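Increased recombination centers protein 6 (Saccharomyces cerevisiae, PDB 3UC9) acts as a clathrin coat accessory factor related to small G proteins and is involved in gross chromosomal rearrangements and telomere healing. Local coordinates at residues Met103-Leu108 against Asn131-Leu136. Residues are numbered along the deposited sequence; the frame is centred on the assembly and turned at random.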
loop_
_atom_site.group_PDB
_atom_site.type_symbol
_atom_site.label_atom_id
_atom_site.label_comp_id
_atom_site.label_asym_id
_atom_site.label_seq_id
_atom_site.Cartn_x
_atom_site.Cartn_y
_atom_site.Cartn_z
ATOM N N MET A 103 9.968 -5.128 0.989
ATOM C CA MET A 103 8.683 -4.440 1.099
ATOM C C MET A 103 7.670 -5.196 1.973
ATOM O O MET A 103 7.187 -6.275 1.614
ATOM C CB MET A 103 8.073 -4.216 -0.295
ATOM C CG MET A 103 8.982 -3.476 -1.265
ATOM S SD MET A 103 9.656 -1.928 -0.602
ATOM C CE MET A 103 8.192 -1.168 -0.109
ATOM N N ALA A 104 7.357 -4.626 3.131
ATOM C CA ALA A 104 6.245 -5.088 3.950
ATOM C C ALA A 104 4.933 -4.796 3.219
ATOM O O ALA A 104 4.000 -5.612 3.227
ATOM C CB ALA A 104 6.252 -4.405 5.308
ATOM N N GLY A 105 4.855 -3.623 2.597
ATOM C CA GLY A 105 3.669 -3.267 1.837
ATOM C C GLY A 105 3.907 -2.163 0.827
ATOM O O GLY A 105 4.893 -1.425 0.909
ATOM N N ILE A 106 2.967 -2.055 -0.106
ATOM C CA ILE A 106 2.970 -1.032 -1.139
ATOM C C ILE A 106 1.596 -0.421 -1.141
ATOM O O ILE A 106 0.624 -1.154 -1.149
ATOM C CB ILE A 106 3.211 -1.625 -2.537
ATOM C CG1 ILE A 106 4.493 -2.471 -2.568
ATOM C CG2 ILE A 106 3.318 -0.497 -3.556
ATOM C CD1 ILE A 106 5.725 -1.699 -2.381
ATOM N N ILE A 107 1.525 0.910 -1.100
ATOM C CA ILE A 107 0.251 1.633 -1.128
ATOM C C ILE A 107 0.304 2.576 -2.322
ATOM O O ILE A 107 1.196 3.415 -2.416
ATOM C CB ILE A 107 -0.012 2.441 0.181
ATOM C CG1 ILE A 107 0.026 1.523 1.403
ATOM C CG2 ILE A 107 -1.365 3.145 0.112
ATOM C CD1 ILE A 107 -0.063 2.254 2.774
ATOM N N LEU A 108 -0.644 2.415 -3.241
ATOM C CA LEU A 108 -0.744 3.267 -4.406
ATOM C C LEU A 108 -1.945 4.191 -4.235
ATOM O O LEU A 108 -3.060 3.732 -3.946
ATOM C CB LEU A 108 -0.879 2.414 -5.672
ATOM C CG LEU A 108 -1.188 3.166 -6.963
ATOM C CD1 LEU A 108 -0.036 4.088 -7.335
ATOM C CD2 LEU A 108 -1.503 2.197 -8.092
ATOM N N ASN A 131 4.668 -12.086 0.677
ATOM C CA ASN A 131 4.101 -11.538 1.935
ATOM C C ASN A 131 3.690 -10.047 1.888
ATOM O O ASN A 131 2.953 -9.558 2.771
ATOM C CB ASN A 131 5.109 -11.738 3.077
ATOM C CG ASN A 131 4.531 -11.405 4.457
ATOM O OD1 ASN A 131 3.494 -11.951 4.856
ATOM N ND2 ASN A 131 5.228 -10.529 5.212
ATOM N N THR A 132 4.170 -9.329 0.880
ATOM C CA THR A 132 3.933 -7.894 0.750
ATOM C C THR A 132 2.447 -7.573 0.616
ATOM O O THR A 132 1.778 -8.076 -0.284
ATOM C CB THR A 132 4.702 -7.318 -0.469
ATOM O OG1 THR A 132 6.101 -7.638 -0.366
ATOM C CG2 THR A 132 4.562 -5.820 -0.556
ATOM N N PHE A 133 1.911 -6.734 1.497
ATOM C CA PHE A 133 0.542 -6.263 1.279
ATOM C C PHE A 133 0.504 -5.201 0.163
ATOM O O PHE A 133 1.470 -4.449 -0.042
ATOM C CB PHE A 133 -0.134 -5.792 2.583
ATOM C CG PHE A 133 0.363 -4.471 3.142
ATOM C CD1 PHE A 133 -0.024 -3.261 2.580
ATOM C CD2 PHE A 133 1.145 -4.440 4.287
ATOM C CE1 PHE A 133 0.394 -2.047 3.130
ATOM C CE2 PHE A 133 1.572 -3.228 4.838
ATOM C CZ PHE A 133 1.198 -2.037 4.255
ATOM N N VAL A 134 -0.600 -5.160 -0.580
ATOM C CA VAL A 134 -0.776 -4.173 -1.650
ATOM C C VAL A 134 -2.143 -3.533 -1.518
ATOM O O VAL A 134 -3.165 -4.215 -1.642
ATOM C CB VAL A 134 -0.662 -4.796 -3.044
ATOM C CG1 VAL A 134 -0.835 -3.708 -4.095
ATOM C CG2 VAL A 134 0.696 -5.498 -3.208
ATOM N N VAL A 135 -2.147 -2.236 -1.244
ATOM C CA VAL A 135 -3.387 -1.474 -1.105
ATOM C C VAL A 135 -3.440 -0.444 -2.207
ATOM O O VAL A 135 -2.517 0.351 -2.368
ATOM C CB VAL A 135 -3.475 -0.771 0.247
ATOM C CG1 VAL A 135 -4.764 0.086 0.329
ATOM C CG2 VAL A 135 -3.410 -1.798 1.396
ATOM N N LEU A 136 -4.533 -0.465 -2.966
ATOM C CA LEU A 136 -4.774 0.486 -4.027
ATOM C C LEU A 136 -5.844 1.436 -3.529
ATOM O O LEU A 136 -7.000 1.040 -3.322
ATOM C CB LEU A 136 -5.230 -0.218 -5.290
ATOM C CG LEU A 136 -4.221 -1.237 -5.836
ATOM C CD1 LEU A 136 -4.421 -2.625 -5.222
ATOM C CD2 LEU A 136 -4.323 -1.314 -7.338
#
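The ring of Phe133 lies flat over Gly105, whose CA stands 3.5 Å from the ring centroid and 2° off the ring normal: a CH-pi contact. Phe133 chi1 of 73° sets CG between its backbone N and carbonyl carbon, folding the ring back across the neighbouring strand. Gly105 has no side chain, which lets its CA reach the ring face. Ile107 CG1 meets the ring edge in its plane, 4.0 Å from Phe133 CE1, while His196 packs edge-to-face and Ile192 and Ile193 of helix 185-195 touch the ring. With an alanine at Phe133, the CH-pi contact would be lost and a gap is likely to open beside Ile107. At the strand entrance, Thr132 OG1 donates to Met103 O at 2.6 Å, and its methyl CG2 sits 3.6 Å from Gly105 CA. Phe133 N donates to Ala104 O (2.9 Å), Ile106 N to Phe133 O (2.8 Å), Val135 N to Ile106 O (3.0 Å) and Leu108 N to Val135 O (2.9 Å); Ile107 and Val135 share the Phe133 face, with Ile106 and Val134 on the other. Strands 105-108 and 133-136 run 7° apart, joined through intervening helices: adjacent parallel strands in the central sheet of a Rossmann-like, small-G-protein-related fold.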